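Abietadiene synthase, chloroplastic (Abies grandis, PDB 3S9V) belongs to the terpene synthase family of plants, as a large, mainly helical chloroplast protein that includes a metal-binding domain. Local coordinates at residues K127-F132 with L167-D172; D103-T108 with I153-M158; S55-A60 with S231-A236; L203-G208 with L448-Y453. All coordinates share one frame; numbering follows the deposited sequence.

How the interactions relate
All four contacts lie on the same side of the chain's centre. Interaction 1 is the most peripheral, a helix against a loop with both buried and exposed residues; interactions 2, 3 and 4 are made wholly or mostly by buried ones. The first two are apolar: interaction 1 packs helix 122-136 on the loop that follows helix 151-164, interaction 2 packs helix 101-117 on helix 151-164 itself, and Phe132 of one touches Phe155 of the other. Interactions 3 and 4 are polar, joining helix starts and loops through carboxylates and backbone groups. Tyr57 ties the inner three together: its ring packs on Leu106 and Met158 of interaction 2, while its hydroxyl is hydrogen-bonded to Glu207 OE2 of interaction 4.

Interaction 1: residues K127-F132 with L167-D172; sequences KGIEFF and LDLPYD
Ile129 and Phe132, one turn apart on helix 122-136, both close on Leu169 and the backbone beside it. Ile129 uses its CG2 branch, 3.7 Å from the carbonyl O of Asp168 and more loosely against Leu169 CD2. A branched aliphatic residue covers that backbone without needing a polar partner. Leu169 lays its two methyl groups on the ring of Phe132. Leu169 CD1 stands over one face, displaced toward the rim, 4.2 Å from the Phe132 ring centroid and 24° off its normal, a CH-pi contact. Leu169 CD2 presses on the same ring farther back, 3.4 Å from Phe132 CD1. The two side chains cross at about a right angle, and the Phe132 torsion (CG anti to the backbone N, chi1 177°) carries the ring out from the helix toward the loop.

This is packing of a helix on an interhelical loop, the link from helix 151-164 to helix 174-187 in a mainly helical fold. The loop is tightly folded, with inverse gamma turns centred on Asp168 and Pro170.

A flat ring suits its place because it serves the loop with one face while Phe155 and Leu159 of helix 151-164 touch it too. Pro170 completes the border, its CD lying near the ring plane at the edge, 4.1 Å from Phe132 CE1. Behind Leu169, the ring of Tyr171 takes the leucine CB over one face, and Tyr171 OH donates to Leu167 O at 2.8 Å, tying together two points of the loop four residues apart.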
loop_
_atom_site.group_PDB
_atom_site.type_symbol
_atom_site.label_atom_id
_atom_site.label_comp_id
_atom_site.label_asym_id
_atom_site.label_seq_id
_atom_site.Cartn_x
_atom_site.Cartn_y
_atom_site.Cartn_z
ATOM N N LYS A 127 -13.811 25.217 -36.343
ATOM C CA LYS A 127 -14.548 24.277 -35.499
ATOM C C LYS A 127 -14.093 24.409 -34.040
ATOM O O LYS A 127 -14.890 24.247 -33.111
ATOM C CB LYS A 127 -14.325 22.834 -35.958
ATOM C CG LYS A 127 -15.067 22.450 -37.212
ATOM C CD LYS A 127 -14.743 21.020 -37.604
ATOM C CE LYS A 127 -15.479 20.623 -38.871
ATOM N NZ LYS A 127 -15.195 19.210 -39.251
ATOM N N GLY A 128 -12.805 24.688 -33.851
ATOM C CA GLY A 128 -12.267 24.841 -32.512
ATOM C C GLY A 128 -12.839 26.080 -31.859
ATOM O O GLY A 128 -13.212 26.059 -30.687
ATOM N N ILE A 129 -12.916 27.162 -32.628
ATOM C CA ILE A 129 -13.458 28.418 -32.125
ATOM C C ILE A 129 -14.887 28.214 -31.644
ATOM O O ILE A 129 -15.257 28.669 -30.557
ATOM C CB ILE A 129 -13.437 29.523 -33.211
ATOM C CG1 ILE A 129 -12.009 30.041 -33.387
ATOM C CG2 ILE A 129 -14.356 30.676 -32.817
ATOM C CD1 ILE A 129 -11.887 31.166 -34.391
ATOM N N GLU A 130 -15.677 27.512 -32.450
ATOM C CA GLU A 130 -17.068 27.247 -32.108
ATOM C C GLU A 130 -17.166 26.411 -30.846
ATOM O O GLU A 130 -17.989 26.695 -29.975
ATOM C CB GLU A 130 -17.769 26.545 -33.268
ATOM C CG GLU A 130 -17.561 27.272 -34.590
ATOM C CD GLU A 130 -18.331 26.662 -35.745
ATOM O OE1 GLU A 130 -18.523 25.427 -35.757
ATOM O OE2 GLU A 130 -18.730 27.424 -36.652
ATOM N N PHE A 131 -16.332 25.379 -30.733
ATOM C CA PHE A 131 -16.371 24.559 -29.529
ATOM C C PHE A 131 -16.013 25.413 -28.327
ATOM O O PHE A 131 -16.711 25.402 -27.318
ATOM C CB PHE A 131 -15.381 23.399 -29.582
ATOM C CG PHE A 131 -15.238 22.698 -28.261
ATOM C CD1 PHE A 131 -16.163 21.736 -27.869
ATOM C CD2 PHE A 131 -14.235 23.063 -27.367
ATOM C CE1 PHE A 131 -16.094 21.156 -26.611
ATOM C CE2 PHE A 131 -14.161 22.488 -26.107
ATOM C CZ PHE A 131 -15.091 21.533 -25.727
ATOM N N PHE A 132 -14.914 26.149 -28.438
ATOM C CA PHE A 132 -14.464 26.997 -27.343
ATOM C C PHE A 132 -15.557 27.957 -26.896
ATOM O O PHE A 132 -15.748 28.168 -25.701
ATOM C CB PHE A 132 -13.211 27.775 -27.756
ATOM C CG PHE A 132 -12.713 28.732 -26.701
ATOM C CD1 PHE A 132 -13.331 29.963 -26.506
ATOM C CD2 PHE A 132 -11.631 28.399 -25.898
ATOM C CE1 PHE A 132 -12.876 30.843 -25.529
ATOM C CE2 PHE A 132 -11.171 29.270 -24.919
ATOM C CZ PHE A 132 -11.792 30.492 -24.734
ATOM N N LEU A 167 -8.411 36.760 -32.439
ATOM C CA LEU A 167 -9.331 35.628 -32.495
ATOM C C LEU A 167 -10.688 36.000 -31.887
ATOM O O LEU A 167 -10.759 36.644 -30.835
ATOM C CB LEU A 167 -8.736 34.429 -31.758
ATOM C CG LEU A 167 -7.453 33.844 -32.352
ATOM C CD1 LEU A 167 -7.021 32.653 -31.518
ATOM C CD2 LEU A 167 -7.689 33.422 -33.797
ATOM N N ASP A 168 -11.760 35.584 -32.553
ATOM C CA ASP A 168 -13.116 35.889 -32.109
ATOM C C ASP A 168 -13.601 35.000 -30.967
ATOM O O ASP A 168 -14.235 33.971 -31.189
ATOM C CB ASP A 168 -14.072 35.791 -33.303
ATOM C CG ASP A 168 -15.489 36.212 -32.961
ATOM O OD1 ASP A 168 -15.654 37.205 -32.221
ATOM O OD2 ASP A 168 -16.437 35.556 -33.444
ATOM N N LEU A 169 -13.307 35.414 -29.741
ATOM C CA LEU A 169 -13.713 34.653 -28.569
ATOM C C LEU A 169 -14.540 35.515 -27.620
ATOM O O LEU A 169 -14.398 36.738 -27.589
ATOM C CB LEU A 169 -12.480 34.110 -27.837
ATOM C CG LEU A 169 -11.549 33.191 -28.632
ATOM C CD1 LEU A 169 -10.354 32.794 -27.777
ATOM C CD2 LEU A 169 -12.316 31.962 -29.085
ATOM N N PRO A 170 -15.417 34.878 -26.832
ATOM C CA PRO A 170 -16.303 35.524 -25.860
ATOM C C PRO A 170 -15.560 36.142 -24.683
ATOM O O PRO A 170 -15.912 35.896 -23.530
ATOM C CB PRO A 170 -17.207 34.380 -25.407
ATOM C CG PRO A 170 -17.163 33.422 -26.543
ATOM C CD PRO A 170 -15.723 33.443 -26.928
ATOM N N TYR A 171 -14.545 36.948 -24.975
ATOM C CA TYR A 171 -13.742 37.589 -23.938
ATOM C C TYR A 171 -14.558 38.253 -22.841
ATOM O O TYR A 171 -14.131 38.296 -21.687
ATOM C CB TYR A 171 -12.811 38.635 -24.555
ATOM C CG TYR A 171 -11.859 38.073 -25.580
ATOM C CD1 TYR A 171 -10.915 37.108 -25.230
ATOM C CD2 TYR A 171 -11.914 38.487 -26.907
ATOM C CE1 TYR A 171 -10.057 36.569 -26.176
ATOM C CE2 TYR A 171 -11.057 37.955 -27.861
ATOM C CZ TYR A 171 -10.134 36.995 -27.491
ATOM O OH TYR A 171 -9.307 36.446 -28.447
ATOM N N ASP A 172 -15.729 38.774 -23.191
ATOM C CA ASP A 172 -16.563 39.453 -22.206
ATOM C C ASP A 172 -17.311 38.543 -21.250
ATOM O O ASP A 172 -17.937 39.022 -20.308
ATOM C CB ASP A 172 -17.550 40.384 -22.902
ATOM C CG ASP A 172 -16.856 41.516 -23.622
ATOM O OD1 ASP A 172 -15.980 42.148 -22.994
ATOM O OD2 ASP A 172 -17.180 41.776 -24.803
#

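Interaction 2: residues D103-T108 with I153-M158; sequences DRILAT and IVFPAM
Phe155 points the edge of its ring at the backbone of helix 101-117. CE1 comes within 3.7 Å of Ile105 O, near the ring plane, so that the weakly positive rim of the ring, rather than its electron-rich face, meets the carbonyl oxygen. The phenylalanine torsion (CG anti to the backbone N, chi1 -174°) sends the ring across the gap. Ile105 meets it at about a right angle: CG1 is lodged between backbone N and carbonyl carbon (chi1 58°), which directs CD1 to the ring, 3.8 Å from Phe155 CZ.

Leu106 lies obliquely alongside the same ring, its CA 4.2 Å from Phe155 CD1, and reaches on to two further residues. Its CD1 methyl sits 3.8 Å from Val154 CG1 and also touches the CE of Met158, and the leucine crosses each of these two side chains at about a right angle. Met158 bends at its last torsion, which brings CE to 3.6 Å from Leu106 O. A flexible thioether chain can fold its methyl in this way.

The two helices run in roughly the same direction, their segment axes 43° apart and 10.3 Å from each other at the closest point, with helix 122-136 between them in the chain. Such packing of helices one apart in the chain is consistent with the alpha-alpha barrel architecture of the N-terminal helical domains of plant terpene synthases. Helix 151-164 is kinked at Pro156, whose nitrogen has no hydrogen to give to the preceding turn. Phe155 is flanked further by Phe151, stacked on its ring, and by Leu176 of helix 174-187.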
loop_
_atom_site.group_PDB
_atom_site.type_symbol
_atom_site.label_atom_id
_atom_site.label_comp_id
_atom_site.label_asym_id
_atom_site.label_seq_id
_atom_site.Cartn_x
_atom_site.Cartn_y
_atom_site.Cartn_z
ATOM N N ASP A 103 -9.698 20.835 -19.418
ATOM C CA ASP A 103 -8.784 20.156 -20.332
ATOM C C ASP A 103 -9.094 20.528 -21.790
ATOM O O ASP A 103 -8.211 20.967 -22.525
ATOM C CB ASP A 103 -8.916 18.637 -20.113
ATOM C CG ASP A 103 -8.010 17.799 -21.026
ATOM O OD1 ASP A 103 -6.767 17.865 -20.890
ATOM O OD2 ASP A 103 -8.552 17.050 -21.871
ATOM N N ARG A 104 -10.348 20.364 -22.202
ATOM C CA ARG A 104 -10.741 20.664 -23.576
ATOM C C ARG A 104 -10.554 22.119 -24.001
ATOM O O ARG A 104 -10.017 22.375 -25.077
ATOM C CB ARG A 104 -12.195 20.243 -23.819
ATOM C CG ARG A 104 -12.449 18.747 -23.647
ATOM C CD ARG A 104 -11.518 17.912 -24.527
ATOM N NE ARG A 104 -11.737 16.484 -24.324
ATOM C CZ ARG A 104 -12.831 15.833 -24.712
ATOM N NH1 ARG A 104 -13.811 16.478 -25.333
ATOM N NH2 ARG A 104 -12.956 14.537 -24.463
ATOM N N ILE A 105 -10.985 23.076 -23.182
ATOM C CA ILE A 105 -10.814 24.477 -23.564
ATOM C C ILE A 105 -9.351 24.898 -23.546
ATOM O O ILE A 105 -8.952 25.783 -24.299
ATOM C CB ILE A 105 -11.609 25.447 -22.655
ATOM C CG1 ILE A 105 -11.188 25.278 -21.198
ATOM C CG2 ILE A 105 -13.093 25.209 -22.821
ATOM C CD1 ILE A 105 -11.820 26.287 -20.271
ATOM N N LEU A 106 -8.554 24.267 -22.685
ATOM C CA LEU A 106 -7.125 24.570 -22.598
ATOM C C LEU A 106 -6.448 24.104 -23.880
ATOM O O LEU A 106 -5.735 24.862 -24.534
ATOM C CB LEU A 106 -6.488 23.844 -21.409
ATOM C CG LEU A 106 -4.970 23.990 -21.277
ATOM C CD1 LEU A 106 -4.660 25.385 -20.766
ATOM C CD2 LEU A 106 -4.410 22.945 -20.314
ATOM N N ALA A 107 -6.686 22.848 -24.235
ATOM C CA ALA A 107 -6.095 22.275 -25.438
ATOM C C ALA A 107 -6.590 22.944 -26.721
ATOM O O ALA A 107 -5.805 23.180 -27.639
ATOM C CB ALA A 107 -6.377 20.767 -25.497
ATOM N N THR A 108 -7.884 23.245 -26.788
ATOM C CA THR A 108 -8.445 23.862 -27.989
ATOM C C THR A 108 -7.845 25.244 -28.213
ATOM O O THR A 108 -7.416 25.577 -29.314
ATOM C CB THR A 108 -9.992 23.984 -27.908
ATOM O OG1 THR A 108 -10.569 22.698 -27.636
ATOM C CG2 THR A 108 -10.546 24.491 -29.231
ATOM N N ILE A 153 -2.772 29.938 -14.513
ATOM C CA ILE A 153 -1.585 30.667 -14.926
ATOM C C ILE A 153 -1.480 30.602 -16.443
ATOM O O ILE A 153 -1.324 31.608 -17.125
ATOM C CB ILE A 153 -0.319 30.048 -14.314
ATOM C CG1 ILE A 153 -0.155 30.531 -12.871
ATOM C CG2 ILE A 153 0.898 30.399 -15.160
ATOM C CD1 ILE A 153 1.067 29.949 -12.167
ATOM N N VAL A 154 -1.600 29.388 -16.952
ATOM C CA VAL A 154 -1.485 29.106 -18.369
ATOM C C VAL A 154 -2.678 29.461 -19.271
ATOM O O VAL A 154 -2.493 29.912 -20.404
ATOM C CB VAL A 154 -1.113 27.612 -18.533
ATOM C CG1 VAL A 154 -1.412 27.145 -19.921
ATOM C CG2 VAL A 154 0.382 27.417 -18.191
ATOM N N PHE A 155 -3.899 29.279 -18.786
ATOM C CA PHE A 155 -5.058 29.576 -19.618
ATOM C C PHE A 155 -5.259 31.071 -19.928
ATOM O O PHE A 155 -5.513 31.441 -21.075
ATOM C CB PHE A 155 -6.326 28.989 -18.982
ATOM C CG PHE A 155 -7.555 29.121 -19.842
ATOM C CD1 PHE A 155 -7.655 28.437 -21.045
ATOM C CD2 PHE A 155 -8.616 29.918 -19.436
ATOM C CE1 PHE A 155 -8.796 28.542 -21.838
ATOM C CE2 PHE A 155 -9.765 30.030 -20.221
ATOM C CZ PHE A 155 -9.854 29.339 -21.424
ATOM N N PRO A 156 -5.150 31.950 -18.916
ATOM C CA PRO A 156 -5.346 33.370 -19.233
ATOM C C PRO A 156 -4.215 33.943 -20.085
ATOM O O PRO A 156 -4.430 34.849 -20.896
ATOM C CB PRO A 156 -5.434 34.025 -17.861
ATOM C CG PRO A 156 -5.972 32.924 -16.990
ATOM C CD PRO A 156 -5.184 31.729 -17.461
ATOM N N ALA A 157 -3.015 33.404 -19.910
ATOM C CA ALA A 157 -1.871 33.861 -20.681
ATOM C C ALA A 157 -2.143 33.687 -22.171
ATOM O O ALA A 157 -1.776 34.542 -22.971
ATOM C CB ALA A 157 -0.624 33.092 -20.280
ATOM N N MET A 158 -2.784 32.583 -22.544
ATOM C CA MET A 158 -3.102 32.338 -23.949
ATOM C C MET A 158 -4.310 33.175 -24.370
ATOM O O MET A 158 -4.425 33.552 -25.538
ATOM C CB MET A 158 -3.383 30.851 -24.204
ATOM C CG MET A 158 -2.156 29.934 -24.114
ATOM S SD MET A 158 -2.463 28.267 -24.790
ATOM C CE MET A 158 -3.769 27.714 -23.681
#

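Interaction 3: residues S55-A60 with S231-A236; sequences SAYDTA and SPASTA
Asp58 swings its carboxylate toward Ala233 by a first torsion that sets CG anti to the carbonyl carbon (chi1 -72°), while Ser231 holds OG anti to its own backbone N (chi1 170°). OD1 of Asp58 then accepts from Ala233 N at 3.1 Å, on its anti side and a little out of the carboxylate plane, in a moderately bent bond of 152°. Ala233 lies in the first turn of helix 232-242, where backbone N-H groups have no carbonyl behind them, so a carboxylate is well suited to the spot; its charge would probably also be favoured by the helix start. A water joins the group, giving to Asp58 OD1 at 2.7 Å and accepting from Ser231 OG. That serine is the N-cap, and its OG takes Ser234 N at 3.2 Å.

The other oxygen, OD2, accepts from Ser55 OG at 2.6 Å through its anti lone pair, and the bonds on both oxygens together fix the carboxylate's rotation. Small Ala233 admits this closeness: its CB is 3.3 Å from Asp58 OD1 and also meets Tyr57 CE2. Pro232 in the first turn has no N-H to satisfy.

The helices 56-62 and 232-242 start side by side and nearly parallel, 16° apart over these segments. Helix 56-62 also packs on helices 77-85, 101-117 and 151-164, and the hydroxyl of Tyr57 is hydrogen-bonded to Glu207 OE2.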
loop_
_atom_site.group_PDB
_atom_site.type_symbol
_atom_site.label_atom_id
_atom_site.label_comp_id
_atom_site.label_asym_id
_atom_site.label_seq_id
_atom_site.Cartn_x
_atom_site.Cartn_y
_atom_site.Cartn_z
ATOM N N SER A 55 -0.519 14.808 -25.240
ATOM C CA SER A 55 -1.081 16.012 -24.638
ATOM C C SER A 55 -1.271 17.009 -25.777
ATOM O O SER A 55 -0.308 17.607 -26.255
ATOM C CB SER A 55 -0.135 16.601 -23.594
ATOM O OG SER A 55 -0.637 17.838 -23.121
ATOM N N ALA A 56 -2.506 17.166 -26.234
ATOM C CA ALA A 56 -2.756 18.087 -27.327
ATOM C C ALA A 56 -2.203 19.466 -26.978
ATOM O O ALA A 56 -1.596 20.136 -27.815
ATOM C CB ALA A 56 -4.245 18.163 -27.611
ATOM N N TYR A 57 -2.396 19.877 -25.733
ATOM C CA TYR A 57 -1.924 21.182 -25.274
ATOM C C TYR A 57 -0.404 21.348 -25.412
ATOM O O TYR A 57 0.073 22.327 -25.982
ATOM C CB TYR A 57 -2.332 21.388 -23.815
ATOM C CG TYR A 57 -1.651 22.552 -23.137
ATOM C CD1 TYR A 57 -2.107 23.857 -23.314
ATOM C CD2 TYR A 57 -0.538 22.348 -22.333
ATOM C CE1 TYR A 57 -1.466 24.928 -22.703
ATOM C CE2 TYR A 57 0.107 23.403 -21.724
ATOM C CZ TYR A 57 -0.359 24.689 -21.913
ATOM O OH TYR A 57 0.305 25.728 -21.327
ATOM N N ASP A 58 0.353 20.394 -24.883
ATOM C CA ASP A 58 1.809 20.459 -24.951
ATOM C C ASP A 58 2.300 20.305 -26.377
ATOM O O ASP A 58 3.263 20.953 -26.787
ATOM C CB ASP A 58 2.429 19.374 -24.074
ATOM C CG ASP A 58 2.280 19.669 -22.595
ATOM O OD1 ASP A 58 3.252 20.159 -21.976
ATOM O OD2 ASP A 58 1.184 19.419 -22.056
ATOM N N THR A 59 1.630 19.453 -27.138
ATOM C CA THR A 59 2.023 19.243 -28.515
ATOM C C THR A 59 1.863 20.547 -29.273
ATOM O O THR A 59 2.702 20.900 -30.104
ATOM C CB THR A 59 1.174 18.148 -29.149
ATOM O OG1 THR A 59 1.337 16.949 -28.386
ATOM C CG2 THR A 59 1.597 17.898 -30.583
ATOM N N ALA A 60 0.795 21.274 -28.965
ATOM C CA ALA A 60 0.540 22.551 -29.615
ATOM C C ALA A 60 1.692 23.521 -29.335
ATOM O O ALA A 60 2.075 24.303 -30.207
ATOM C CB ALA A 60 -0.773 23.136 -29.117
ATOM N N SER A 231 8.198 19.415 -18.082
ATOM C CA SER A 231 7.109 19.887 -18.938
ATOM C C SER A 231 7.548 20.288 -20.351
ATOM O O SER A 231 8.350 21.202 -20.526
ATOM C CB SER A 231 6.415 21.075 -18.266
ATOM O OG SER A 231 5.507 21.705 -19.148
ATOM N N PRO A 232 7.023 19.608 -21.385
ATOM C CA PRO A 232 7.380 19.919 -22.775
ATOM C C PRO A 232 6.979 21.332 -23.214
ATOM O O PRO A 232 7.749 22.022 -23.881
ATOM C CB PRO A 232 6.633 18.848 -23.561
ATOM C CG PRO A 232 6.633 17.698 -22.616
ATOM C CD PRO A 232 6.241 18.363 -21.328
ATOM N N ALA A 233 5.768 21.756 -22.861
ATOM C CA ALA A 233 5.309 23.087 -23.237
ATOM C C ALA A 233 6.172 24.140 -22.540
ATOM O O ALA A 233 6.541 25.154 -23.131
ATOM C CB ALA A 233 3.841 23.273 -22.854
ATOM N N SER A 234 6.503 23.882 -21.284
ATOM C CA SER A 234 7.316 24.810 -20.514
ATOM C C SER A 234 8.707 24.914 -21.131
ATOM O O SER A 234 9.273 25.997 -21.250
ATOM C CB SER A 234 7.414 24.329 -19.063
ATOM O OG SER A 234 7.784 25.389 -18.200
ATOM N N THR A 235 9.253 23.773 -21.529
ATOM C CA THR A 235 10.573 23.728 -22.139
ATOM C C THR A 235 10.560 24.381 -23.516
ATOM O O THR A 235 11.524 25.039 -23.904
ATOM C CB THR A 235 11.046 22.283 -22.286
ATOM O OG1 THR A 235 11.093 21.672 -20.994
ATOM C CG2 THR A 235 12.434 22.238 -22.926
ATOM N N ALA A 236 9.465 24.190 -24.249
ATOM C CA ALA A 236 9.320 24.770 -25.581
ATOM C C ALA A 236 9.318 26.291 -25.478
ATOM O O ALA A 236 9.976 26.981 -26.257
ATOM C CB ALA A 236 8.024 24.282 -26.229
HETATM O O HOH W 1 3.198 20.702 -19.362
#

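Interaction 4: residues L203-G208 with L448-Y453; sequences LYSLEG and LGKTVY
Lys450 runs back along Tyr204, the two side chains sliding past each other in opposite directions. At the start, CB lies 3.6 Å from Tyr204 OH and also beside CE1 of the ring. The same hydroxyl accepts from the lysine backbone, with Lys450 N 3.2 Å from Tyr204 OH and an N-H...O angle of 146°. Beyond CB the chain bends at each of its last three torsions, curling over the tyrosine instead of extending. CD is the first atom to approach the acid, 3.9 Å from Glu207 OE2. CE then rests on the ring near CD1 and touches Ser205 CB at 3.7 Å.

The tip, NZ, is gripped from several directions. It donates to Tyr204 O at 2.8 Å, the donor tilted from the carbonyl plane, and forms a salt bridge to Glu207 OE2, also 2.8 Å away, on that oxygen's syn lone pair. It further stands over a face of the Tyr204 ring, 4.5 Å from the centroid and 15° off the normal, a cation-pi contact. A long chain with one charged end suits this buried place, since its methylenes match the ring while acid, carbonyl and ring together would be expected to offset the charge. Tyr57 OH, the second partner of Glu207 OE2, would help to hold the acid in position.

Lys450 sits at the turn between strands 447-448 and 452-453, a small antiparallel beta hairpin in a mainly helical chain, which inserts its lysine beside the 3-10 segment in the loop before helix 215-219.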
loop_
_atom_site.group_PDB
_atom_site.type_symbol
_atom_site.label_atom_id
_atom_site.label_comp_id
_atom_site.label_asym_id
_atom_site.label_seq_id
_atom_site.Cartn_x
_atom_site.Cartn_y
_atom_site.Cartn_z
ATOM N N LEU A 203 7.951 26.212 -12.295
ATOM C CA LEU A 203 8.660 25.974 -13.556
ATOM C C LEU A 203 7.906 25.020 -14.477
ATOM O O LEU A 203 8.204 24.930 -15.670
ATOM C CB LEU A 203 10.056 25.407 -13.278
ATOM C CG LEU A 203 10.957 26.310 -12.437
ATOM C CD1 LEU A 203 12.272 25.604 -12.168
ATOM C CD2 LEU A 203 11.178 27.623 -13.160
ATOM N N TYR A 204 6.941 24.300 -13.914
ATOM C CA TYR A 204 6.136 23.355 -14.673
ATOM C C TYR A 204 5.249 24.096 -15.659
ATOM O O TYR A 204 4.776 23.519 -16.635
ATOM C CB TYR A 204 5.281 22.532 -13.704
ATOM C CG TYR A 204 4.453 21.435 -14.325
ATOM C CD1 TYR A 204 3.065 21.437 -14.203
ATOM C CD2 TYR A 204 5.053 20.359 -14.980
ATOM C CE1 TYR A 204 2.293 20.397 -14.711
ATOM C CE2 TYR A 204 4.288 19.310 -15.498
ATOM C CZ TYR A 204 2.906 19.337 -15.358
ATOM O OH TYR A 204 2.133 18.313 -15.867
ATOM N N SER A 205 5.012 25.381 -15.407
ATOM C CA SER A 205 4.167 26.159 -16.305
ATOM C C SER A 205 4.735 27.521 -16.698
ATOM O O SER A 205 4.036 28.536 -16.667
ATOM C CB SER A 205 2.761 26.315 -15.704
ATOM O OG SER A 205 2.770 26.167 -14.301
ATOM N N LEU A 206 6.005 27.526 -17.092
ATOM C CA LEU A 206 6.679 28.748 -17.513
ATOM C C LEU A 206 6.059 29.363 -18.765
ATOM O O LEU A 206 6.216 30.557 -19.011
ATOM C CB LEU A 206 8.163 28.472 -17.761
ATOM C CG LEU A 206 9.024 28.313 -16.508
ATOM C CD1 LEU A 206 10.376 27.729 -16.866
ATOM C CD2 LEU A 206 9.181 29.673 -15.851
ATOM N N GLU A 207 5.358 28.557 -19.560
ATOM C CA GLU A 207 4.736 29.074 -20.769
ATOM C C GLU A 207 3.689 30.137 -20.414
ATOM O O GLU A 207 3.291 30.941 -21.261
ATOM C CB GLU A 207 4.105 27.940 -21.595
ATOM C CG GLU A 207 2.863 27.308 -20.988
ATOM C CD GLU A 207 3.165 26.110 -20.107
ATOM O OE1 GLU A 207 4.287 26.033 -19.557
ATOM O OE2 GLU A 207 2.266 25.249 -19.952
ATOM N N GLY A 208 3.269 30.154 -19.155
ATOM C CA GLY A 208 2.289 31.137 -18.720
ATOM C C GLY A 208 2.871 32.246 -17.856
ATOM O O GLY A 208 2.130 33.044 -17.284
ATOM N N LEU A 448 -4.690 13.777 -13.380
ATOM C CA LEU A 448 -4.717 15.204 -13.657
ATOM C C LEU A 448 -3.369 15.895 -13.492
ATOM O O LEU A 448 -2.798 15.923 -12.409
ATOM C CB LEU A 448 -5.754 15.891 -12.763
ATOM C CG LEU A 448 -6.085 17.346 -13.122
ATOM C CD1 LEU A 448 -6.508 17.425 -14.584
ATOM C CD2 LEU A 448 -7.191 17.872 -12.219
ATOM N N GLY A 449 -2.859 16.440 -14.589
ATOM C CA GLY A 449 -1.600 17.168 -14.556
ATOM C C GLY A 449 -1.883 18.506 -15.210
ATOM O O GLY A 449 -2.910 19.115 -14.939
ATOM N N LYS A 450 -0.984 18.968 -16.071
ATOM C CA LYS A 450 -1.194 20.219 -16.782
ATOM C C LYS A 450 -2.452 19.952 -17.616
ATOM O O LYS A 450 -3.223 20.858 -17.934
ATOM C CB LYS A 450 0.001 20.494 -17.704
ATOM C CG LYS A 450 -0.114 21.746 -18.567
ATOM C CD LYS A 450 0.013 23.025 -17.746
ATOM C CE LYS A 450 1.386 23.149 -17.116
ATOM N NZ LYS A 450 2.479 23.151 -18.138
ATOM N N THR A 451 -2.638 18.680 -17.961
ATOM C CA THR A 451 -3.786 18.223 -18.752
ATOM C C THR A 451 -4.229 16.876 -18.188
ATOM O O THR A 451 -3.615 16.352 -17.255
ATOM C CB THR A 451 -3.398 17.970 -20.224
ATOM O OG1 THR A 451 -2.515 16.840 -20.286
ATOM C CG2 THR A 451 -2.695 19.192 -20.826
ATOM N N VAL A 452 -5.297 16.315 -18.740
ATOM C CA VAL A 452 -5.744 15.004 -18.289
ATOM C C VAL A 452 -4.863 13.980 -19.004
ATOM O O VAL A 452 -4.704 14.034 -20.225
ATOM C CB VAL A 452 -7.216 14.720 -18.664
ATOM C CG1 VAL A 452 -7.529 13.254 -18.416
ATOM C CG2 VAL A 452 -8.147 15.589 -17.830
ATOM N N TYR A 453 -4.269 13.061 -18.254
ATOM C CA TYR A 453 -3.425 12.054 -18.879
ATOM C C TYR A 453 -3.763 10.657 -18.372
ATOM O O TYR A 453 -4.466 10.503 -17.371
ATOM C CB TYR A 453 -1.937 12.391 -18.673
ATOM C CG TYR A 453 -1.441 12.348 -17.244
ATOM C CD1 TYR A 453 -0.690 11.274 -16.789
ATOM C CD2 TYR A 453 -1.690 13.395 -16.358
ATOM C CE1 TYR A 453 -0.193 11.239 -15.492
ATOM C CE2 TYR A 453 -1.191 13.370 -15.046
ATOM C CZ TYR A 453 -0.438 12.283 -14.625
ATOM O OH TYR A 453 0.095 12.221 -13.348
#